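Local coordinates for hypothetical protein AF0941 (Archaeoglobus fulgidus, PDB 1YOZ) that is of unknown function, an all-helical archaeal protein of the AF0941-like family that assembles as a pair of identical subunits, at residues E25-L30 / F91-K96; N34-F39 / N103-Y108; M3-S8 / F64-T69. One frame throughout, in Å; residues are numbered along the deposited sequence.

All three contacts lie in one all-helical chain and interlock along it: 3-8, 25-30 and 34-39 come first, followed by 64-69, 91-96 and 103-108 as partners. Contact 2, pairing helix 32-51 with helix 99-113, is the middle one, its centre about 17 Å from that of contact 1 and about 13 Å from that of contact 3, and it touches both. Contacts 1 and 3 lie on opposite sides of the chain's centre, about 23 Å between centres. Helix 32-51 follows helix 26-29 of contact 1, and its Phe39 reaches Asn7 and Leu67 (helix 57-73) of contact 3. The first half of the chain is thus packed against the second, while contact 3 also meets the second subunit.

Contact 1 (E25-L30 / F91-K96); sequences EADKLL and FKIEKK
Lys95 and Asp27 form the salt bridge of this contact, NZ standing 3.0 Å from OD1. The ammonium comes from above the carboxylate, 48° out of its plane, and the two side chains cross at about a right angle. On its way there the lysine lies close to the end of the short helix: its CD is 3.3 Å from the carbonyl O of Leu30, the first residue to leave helical geometry. The chain is bent at its second and fourth torsions, and the bend at chi4 (-31°) swings NZ toward the acid.

Beside this charged pair is an apolar patch centred on Ile93. Its two branches divide the work. CD1 lies 4.1 Å from CB of Ala26 and also touches the backbone at Asp27, while CG2 meets CD1 of Leu30 at 4.2 Å. Earlier in the loop, Phe91 adds a lighter touch, its CE2 lying 3.9 Å from CB of Asp27. CB of Asp27 thus packs against a ring carbon while OD1 meets the ammonium of Lys95.

One water joins the two backbones just past the helix end, donating to O of Leu30 at 2.9 Å and to O of Lys96 at 2.7 Å. Within the helix itself, the N of Leu30 still bonds to O of Ala26.

Farther out, Lys83 of helix 75-88 bonds to the carbonyl of Lys95, and Ala86 of the same helix packs on Ile93. Leu30 reaches both Leu82 of that helix and Phe9 of helix 8-18. The loop leading from helix 75-88 to helix 99-113 is thereby laid along helix 26-29, with helix 75-88 touching both segments.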
# COMPACT_ATOMS: atom_id res chain seq x y z
N GLU B 25 -15.77 13.73 8.09
CA GLU B 25 -15.96 12.48 7.32
C GLU B 25 -15.30 11.25 7.96
O GLU B 25 -15.58 10.12 7.56
CB GLU B 25 -15.50 12.67 5.87
CG GLU B 25 -16.45 13.61 5.11
CD GLU B 25 -16.31 13.59 3.58
OE1 GLU B 25 -15.72 12.64 3.00
OE2 GLU B 25 -16.81 14.54 2.96
N ALA B 26 -14.45 11.49 8.95
CA ALA B 26 -13.78 10.44 9.68
C ALA B 26 -14.79 9.52 10.39
O ALA B 26 -14.69 8.29 10.32
CB ALA B 26 -12.75 11.00 10.67
N ASP B 27 -15.77 10.13 11.05
CA ASP B 27 -16.80 9.39 11.77
C ASP B 27 -17.50 8.32 10.88
O ASP B 27 -17.69 7.16 11.28
CB ASP B 27 -17.81 10.39 12.34
CG ASP B 27 -18.70 9.80 13.40
OD1 ASP B 27 -18.17 9.20 14.36
OD2 ASP B 27 -19.93 9.93 13.28
N LYS B 28 -17.83 8.68 9.65
CA LYS B 28 -18.45 7.70 8.75
C LYS B 28 -17.45 6.65 8.27
O LYS B 28 -17.77 5.45 8.17
CB LYS B 28 -19.11 8.36 7.55
CG LYS B 28 -19.39 7.38 6.39
CD LYS B 28 -20.23 8.02 5.30
CE LYS B 28 -20.37 7.12 4.08
NZ LYS B 28 -20.97 7.89 2.92
N LEU B 29 -16.24 7.11 7.97
CA LEU B 29 -15.21 6.20 7.52
C LEU B 29 -14.89 5.10 8.57
O LEU B 29 -14.63 3.96 8.21
CB LEU B 29 -13.95 6.96 7.06
CG LEU B 29 -12.77 6.16 6.48
CD1 LEU B 29 -13.12 5.37 5.23
CD2 LEU B 29 -11.62 7.10 6.22
N LEU B 30 -14.97 5.46 9.86
CA LEU B 30 -14.51 4.61 10.96
C LEU B 30 -15.60 3.80 11.63
O LEU B 30 -15.38 3.21 12.71
CB LEU B 30 -13.80 5.45 11.99
CG LEU B 30 -12.54 6.15 11.49
CD1 LEU B 30 -12.00 7.11 12.57
CD2 LEU B 30 -11.50 5.18 11.04
N PHE B 91 -12.44 16.85 16.64
CA PHE B 91 -13.63 16.05 16.31
C PHE B 91 -13.37 14.63 16.82
O PHE B 91 -13.28 13.68 16.04
CB PHE B 91 -13.82 15.99 14.78
CG PHE B 91 -15.18 15.47 14.34
CD1 PHE B 91 -16.05 16.29 13.62
CD2 PHE B 91 -15.58 14.15 14.60
CE1 PHE B 91 -17.29 15.81 13.18
CE2 PHE B 91 -16.82 13.67 14.19
CZ PHE B 91 -17.68 14.50 13.48
N LYS B 92 -13.20 14.50 18.14
CA LYS B 92 -12.92 13.20 18.74
C LYS B 92 -13.96 12.15 18.34
O LYS B 92 -15.15 12.42 18.32
CB LYS B 92 -12.79 13.34 20.26
CG LYS B 92 -12.42 12.07 21.02
CD LYS B 92 -12.30 12.40 22.51
CE LYS B 92 -11.71 11.23 23.27
NZ LYS B 92 -12.77 10.22 23.52
N ILE B 93 -13.49 10.95 18.02
CA ILE B 93 -14.36 9.89 17.52
C ILE B 93 -14.60 8.84 18.60
O ILE B 93 -13.67 8.42 19.28
CB ILE B 93 -13.73 9.18 16.27
CG1 ILE B 93 -13.24 10.20 15.24
CG2 ILE B 93 -14.71 8.14 15.67
CD1 ILE B 93 -14.32 10.89 14.47
N GLU B 94 -15.85 8.42 18.75
CA GLU B 94 -16.22 7.48 19.82
C GLU B 94 -16.61 6.19 19.13
O GLU B 94 -17.73 5.70 19.30
CB GLU B 94 -17.40 8.00 20.69
CG GLU B 94 -17.16 9.38 21.35
CD GLU B 94 -15.99 9.36 22.32
OE1 GLU B 94 -15.79 8.33 23.00
OE2 GLU B 94 -15.27 10.38 22.41
N LYS B 95 -15.68 5.69 18.31
CA LYS B 95 -15.83 4.41 17.58
C LYS B 95 -14.55 3.61 17.83
O LYS B 95 -13.47 4.18 18.07
CB LYS B 95 -15.95 4.65 16.08
CG LYS B 95 -17.15 5.47 15.62
CD LYS B 95 -17.71 4.83 14.40
CE LYS B 95 -18.74 5.65 13.67
NZ LYS B 95 -19.57 6.53 14.54
N LYS B 96 -14.68 2.28 17.75
CA LYS B 96 -13.54 1.35 17.79
C LYS B 96 -13.73 0.19 16.79
O LYS B 96 -14.82 -0.02 16.25
CB LYS B 96 -13.30 0.83 19.21
CG LYS B 96 -14.58 0.59 19.98
CD LYS B 96 -14.34 0.07 21.41
CE LYS B 96 -13.92 -1.44 21.39
NZ LYS B 96 -14.76 -2.36 20.49
O HOH W 1 -16.44 1.18 14.51

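Contact 2 (N34-F39 / N103-Y108)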
# COMPACT_ATOMS: atom_id res chain seq x y z
N ASN B 34 -19.27 0.07 7.94
CA ASN B 34 -18.98 0.70 6.62
C ASN B 34 -17.62 0.19 6.08
O ASN B 34 -17.40 0.04 4.89
CB ASN B 34 -18.90 2.24 6.75
CG ASN B 34 -20.26 2.90 7.01
OD1 ASN B 34 -21.30 2.27 6.84
ND2 ASN B 34 -20.24 4.17 7.44
N ILE B 35 -16.69 -0.01 7.01
CA ILE B 35 -15.35 -0.52 6.67
C ILE B 35 -15.48 -1.87 5.98
O ILE B 35 -15.05 -2.04 4.83
CB ILE B 35 -14.42 -0.58 7.93
CG1 ILE B 35 -14.20 0.83 8.48
CG2 ILE B 35 -13.05 -1.21 7.60
CD1 ILE B 35 -13.20 0.89 9.64
N PHE B 36 -16.15 -2.82 6.63
CA PHE B 36 -16.36 -4.13 6.01
C PHE B 36 -17.01 -3.98 4.63
O PHE B 36 -16.51 -4.50 3.64
CB PHE B 36 -17.17 -5.01 6.96
CG PHE B 36 -17.02 -6.51 6.73
CD1 PHE B 36 -17.11 -7.39 7.82
CD2 PHE B 36 -16.82 -7.04 5.45
CE1 PHE B 36 -17.00 -8.78 7.65
CE2 PHE B 36 -16.72 -8.42 5.26
CZ PHE B 36 -16.81 -9.30 6.36
N GLU B 37 -18.10 -3.21 4.51
CA GLU B 37 -18.73 -3.03 3.19
C GLU B 37 -17.81 -2.41 2.13
O GLU B 37 -17.85 -2.80 0.96
CB GLU B 37 -20.09 -2.29 3.31
CG GLU B 37 -20.81 -2.12 1.98
CD GLU B 37 -22.03 -1.18 2.10
OE1 GLU B 37 -22.72 -1.25 3.16
OE2 GLU B 37 -22.28 -0.37 1.14
N MET B 38 -16.93 -1.49 2.54
CA MET B 38 -15.95 -0.85 1.67
C MET B 38 -14.98 -1.87 1.08
O MET B 38 -14.76 -1.88 -0.10
CB MET B 38 -15.11 0.18 2.46
CG MET B 38 -14.90 1.51 1.78
SD MET B 38 -13.97 2.67 2.78
CE MET B 38 -14.99 2.80 4.16
N PHE B 39 -14.39 -2.73 1.93
CA PHE B 39 -13.55 -3.81 1.40
C PHE B 39 -14.33 -4.80 0.55
O PHE B 39 -13.79 -5.30 -0.44
CB PHE B 39 -12.76 -4.54 2.51
CG PHE B 39 -11.65 -3.70 3.09
CD1 PHE B 39 -10.40 -3.66 2.47
CD2 PHE B 39 -11.86 -2.94 4.21
CE1 PHE B 39 -9.36 -2.89 2.99
CE2 PHE B 39 -10.82 -2.16 4.77
CZ PHE B 39 -9.59 -2.12 4.14
N ASN B 103 -10.44 -9.76 11.47
CA ASN B 103 -10.35 -11.17 11.04
C ASN B 103 -11.37 -11.52 9.97
O ASN B 103 -11.02 -12.20 9.01
CB ASN B 103 -10.39 -12.18 12.21
CG ASN B 103 -9.36 -11.87 13.29
OD1 ASN B 103 -8.42 -11.13 13.04
ND2 ASN B 103 -9.55 -12.42 14.49
N GLU B 104 -12.62 -11.09 10.13
CA GLU B 104 -13.66 -11.48 9.17
C GLU B 104 -13.46 -10.82 7.80
O GLU B 104 -13.82 -11.41 6.80
CB GLU B 104 -15.06 -11.14 9.65
CG GLU B 104 -15.61 -12.07 10.73
CD GLU B 104 -16.54 -11.35 11.69
OE1 GLU B 104 -17.22 -10.37 11.27
OE2 GLU B 104 -16.61 -11.77 12.88
N ILE B 105 -12.94 -9.59 7.77
CA ILE B 105 -12.64 -8.90 6.47
C ILE B 105 -11.52 -9.66 5.74
O ILE B 105 -11.65 -10.00 4.57
CB ILE B 105 -12.23 -7.42 6.72
CG1 ILE B 105 -13.41 -6.59 7.27
CG2 ILE B 105 -11.78 -6.76 5.45
CD1 ILE B 105 -12.96 -5.24 7.91
N ALA B 106 -10.43 -9.99 6.46
CA ALA B 106 -9.29 -10.74 5.86
C ALA B 106 -9.79 -12.03 5.28
O ALA B 106 -9.46 -12.42 4.15
CB ALA B 106 -8.23 -11.04 6.90
N LEU B 107 -10.57 -12.73 6.11
CA LEU B 107 -11.12 -14.01 5.73
C LEU B 107 -12.05 -13.87 4.52
O LEU B 107 -12.03 -14.71 3.62
CB LEU B 107 -11.85 -14.64 6.95
CG LEU B 107 -10.96 -15.42 7.95
CD1 LEU B 107 -11.81 -15.90 9.17
CD2 LEU B 107 -10.22 -16.58 7.30
N TYR B 108 -12.86 -12.82 4.50
CA TYR B 108 -13.70 -12.53 3.30
C TYR B 108 -12.86 -12.33 2.02
O TYR B 108 -13.21 -12.81 0.94
CB TYR B 108 -14.60 -11.28 3.54
CG TYR B 108 -15.49 -10.94 2.37
CD1 TYR B 108 -16.84 -11.34 2.35
CD2 TYR B 108 -15.00 -10.24 1.26
CE1 TYR B 108 -17.65 -11.05 1.27
CE2 TYR B 108 -15.80 -9.93 0.18
CZ TYR B 108 -17.15 -10.33 0.18
OH TYR B 108 -17.96 -10.04 -0.92
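The ring of Phe36 takes CG1 of Ile105 over one face, a CH-pi contact 3.8 Å from the ring centroid and 17° off the normal. OE1 of Glu104 lies at the edge of that ring, in its plane, 4.0 Å from CE1, and CB of the same glutamate approaches CE1 obliquely. Toward Tyr108 the phenylalanine turns its own edge: the pair is an offset edge-to-face arrangement with centroids 6.0 Å apart and planes at 81°. The first torsion of Phe36 sets CG anti to the backbone N; the end of the side chain comes nearer to 103-108 than its start.

Segments 34-39 and 103-108, on helices 32-51 and 99-113 of an all-helical bundle, run nearly parallel at 11°, their axes 10.2 Å apart at closest approach. Ile105 also reaches two other residues of 34-39: its CG2 meets CB of Phe39 at 3.8 Å and its CD1 meets CG2 of Ile35 at 4.0 Å, the two isoleucines crossing at about a right angle. An alanine in place of Phe36 would probably open a gap beside Ile105 and leave the Tyr108 ring without its aromatic partner.

Phe36 also has a cation-pi partner in Arg40, on its own helix. Behind Ile105 and Phe39 lie Val71 of helix 57-73 and Leu75 of helix 75-88, and Phe9 of helix 8-18 packs on both Ile35 and Phe39.

Contact 3 (M3-S8 / F64-T69)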
# COMPACT_ATOMS: atom_id res chain seq x y z
N MET B 3 0.75 -2.96 -11.13
CA MET B 3 0.40 -1.56 -10.97
C MET B 3 -0.86 -1.40 -10.14
O MET B 3 -1.02 -0.40 -9.46
CB MET B 3 0.23 -0.87 -12.37
CG MET B 3 1.51 -0.73 -13.25
SD MET B 3 1.18 -0.50 -15.06
CE MET B 3 -0.09 0.64 -14.84
N LEU B 4 -1.73 -2.42 -10.16
CA LEU B 4 -3.06 -2.24 -9.62
C LEU B 4 -3.09 -2.40 -8.12
O LEU B 4 -2.55 -3.36 -7.56
CB LEU B 4 -4.07 -3.20 -10.31
CG LEU B 4 -5.54 -3.19 -9.88
CD1 LEU B 4 -6.38 -1.92 -10.20
CD2 LEU B 4 -6.30 -4.45 -10.44
N TYR B 5 -3.74 -1.45 -7.46
CA TYR B 5 -3.97 -1.57 -6.00
C TYR B 5 -5.09 -0.65 -5.63
O TYR B 5 -4.86 0.52 -5.25
CB TYR B 5 -2.70 -1.27 -5.17
CG TYR B 5 -2.89 -1.33 -3.65
CD1 TYR B 5 -2.48 -0.28 -2.82
CD2 TYR B 5 -3.46 -2.44 -3.04
CE1 TYR B 5 -2.58 -0.37 -1.44
CE2 TYR B 5 -3.59 -2.53 -1.65
CZ TYR B 5 -3.15 -1.51 -0.86
OH TYR B 5 -3.35 -1.60 0.50
N ILE B 6 -6.30 -1.18 -5.76
CA ILE B 6 -7.48 -0.59 -5.20
C ILE B 6 -7.55 -0.82 -3.67
O ILE B 6 -7.34 -1.93 -3.19
CB ILE B 6 -8.77 -1.15 -5.92
CG1 ILE B 6 -8.81 -0.68 -7.39
CG2 ILE B 6 -10.01 -0.76 -5.18
CD1 ILE B 6 -9.89 -1.38 -8.30
N ASN B 7 -7.81 0.25 -2.90
CA ASN B 7 -8.06 0.20 -1.48
C ASN B 7 -8.70 1.52 -1.10
O ASN B 7 -8.02 2.55 -0.95
CB ASN B 7 -6.73 -0.00 -0.69
CG ASN B 7 -6.95 -0.18 0.78
OD1 ASN B 7 -7.98 0.21 1.31
ND2 ASN B 7 -5.93 -0.70 1.48
N SER B 8 -10.03 1.48 -1.01
CA SER B 8 -10.88 2.63 -0.77
C SER B 8 -10.67 3.17 0.63
O SER B 8 -10.65 4.38 0.80
CB SER B 8 -12.34 2.24 -0.98
OG SER B 8 -12.54 2.00 -2.39
N PHE B 64 -5.13 -8.33 -4.47
CA PHE B 64 -5.79 -9.04 -3.37
C PHE B 64 -4.76 -9.38 -2.30
O PHE B 64 -5.08 -9.32 -1.14
CB PHE B 64 -6.42 -10.35 -3.88
CG PHE B 64 -7.75 -10.17 -4.56
CD1 PHE B 64 -8.78 -9.47 -3.93
CD2 PHE B 64 -7.98 -10.74 -5.82
CE1 PHE B 64 -10.00 -9.31 -4.54
CE2 PHE B 64 -9.21 -10.58 -6.47
CZ PHE B 64 -10.23 -9.88 -5.82
N TYR B 65 -3.54 -9.74 -2.70
CA TYR B 65 -2.47 -9.98 -1.70
C TYR B 65 -2.18 -8.73 -0.86
O TYR B 65 -2.13 -8.76 0.37
CB TYR B 65 -1.21 -10.46 -2.39
CG TYR B 65 -0.14 -10.83 -1.38
CD1 TYR B 65 -0.22 -12.04 -0.66
CD2 TYR B 65 0.95 -10.01 -1.19
CE1 TYR B 65 0.82 -12.39 0.29
CE2 TYR B 65 1.99 -10.35 -0.26
CZ TYR B 65 1.91 -11.52 0.46
OH TYR B 65 2.94 -11.80 1.31
N LEU B 66 -2.03 -7.60 -1.52
CA LEU B 66 -1.79 -6.36 -0.79
C LEU B 66 -2.99 -5.98 0.06
O LEU B 66 -2.85 -5.44 1.17
CB LEU B 66 -1.43 -5.21 -1.76
CG LEU B 66 -0.13 -5.21 -2.61
CD1 LEU B 66 0.10 -3.89 -3.35
CD2 LEU B 66 0.99 -5.47 -1.67
N LEU B 67 -4.19 -6.23 -0.44
CA LEU B 67 -5.39 -5.82 0.27
C LEU B 67 -5.59 -6.71 1.51
O LEU B 67 -5.89 -6.24 2.59
CB LEU B 67 -6.62 -5.89 -0.70
CG LEU B 67 -7.87 -5.15 -0.25
CD1 LEU B 67 -7.69 -3.65 -0.33
CD2 LEU B 67 -9.13 -5.60 -1.01
N LYS B 68 -5.40 -8.00 1.32
CA LYS B 68 -5.42 -8.96 2.45
C LYS B 68 -4.37 -8.63 3.50
O LYS B 68 -4.67 -8.42 4.69
CB LYS B 68 -5.26 -10.40 1.90
CG LYS B 68 -5.11 -11.46 2.98
CD LYS B 68 -4.49 -12.76 2.40
CE LYS B 68 -5.61 -13.74 2.16
NZ LYS B 68 -5.13 -14.94 1.39
N THR B 69 -3.11 -8.51 3.07
CA THR B 69 -2.05 -8.03 4.01
C THR B 69 -2.28 -6.64 4.61
O THR B 69 -1.92 -6.40 5.78
CB THR B 69 -0.59 -8.26 3.40
OG1 THR B 69 -0.45 -7.57 2.18
CG2 THR B 69 -0.44 -9.68 3.05
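Asn7 and Tyr5, which pack on Leu67 and Leu66 of the facing helix, are tied to each other in the extended N-terminal segment: ND2 of Asn7 donates to OH of Tyr5 over 2.9 Å, with an N-H...O angle of 167°. The hydroxyl lies practically in the amide plane, so the bond ties the end of the ring to Asn7.

That ring is the main surface offered to segment 64-69. CD1 of Leu66 sits over one face, toward its rim and 4.1 Å from the centroid, and CB of Asn7 lies over the opposite face, likewise toward the rim. CB of Leu66 comes closer still, 3.4 Å from CE2, a tight fit at this corner of the ring. The backbone N of Leu67 lies at the ring's edge, near its plane. The first torsion of Tyr5 (178°) sets CG anti to the backbone N, and the end of the side chain comes nearer to 64-69 than its start.

Leu67 uses a single methyl, CD1, for the rest of the contact. It lies 3.4 Å from the carbonyl O of Ile6 and 3.7 Å from CG of Asn7, so carbon packs directly against the polar groups of the segment. Asn7 is the N-cap of helix 8-18: its OD1 accepts from the N of Leu10, so its amide serves both the helix start and Tyr5.

Tyr5 of the second subunit meets this ring, and Leu10 of that subunit packs on Leu66. Within the chain, Ile109 of helix 99-113 touches Leu67, and Ile6 reaches helix 32-51 at Asp42 and Glu45. Segment 3-8 thus joins helices 57-73 and 32-51 just ahead of helix 8-18, at the subunit interface.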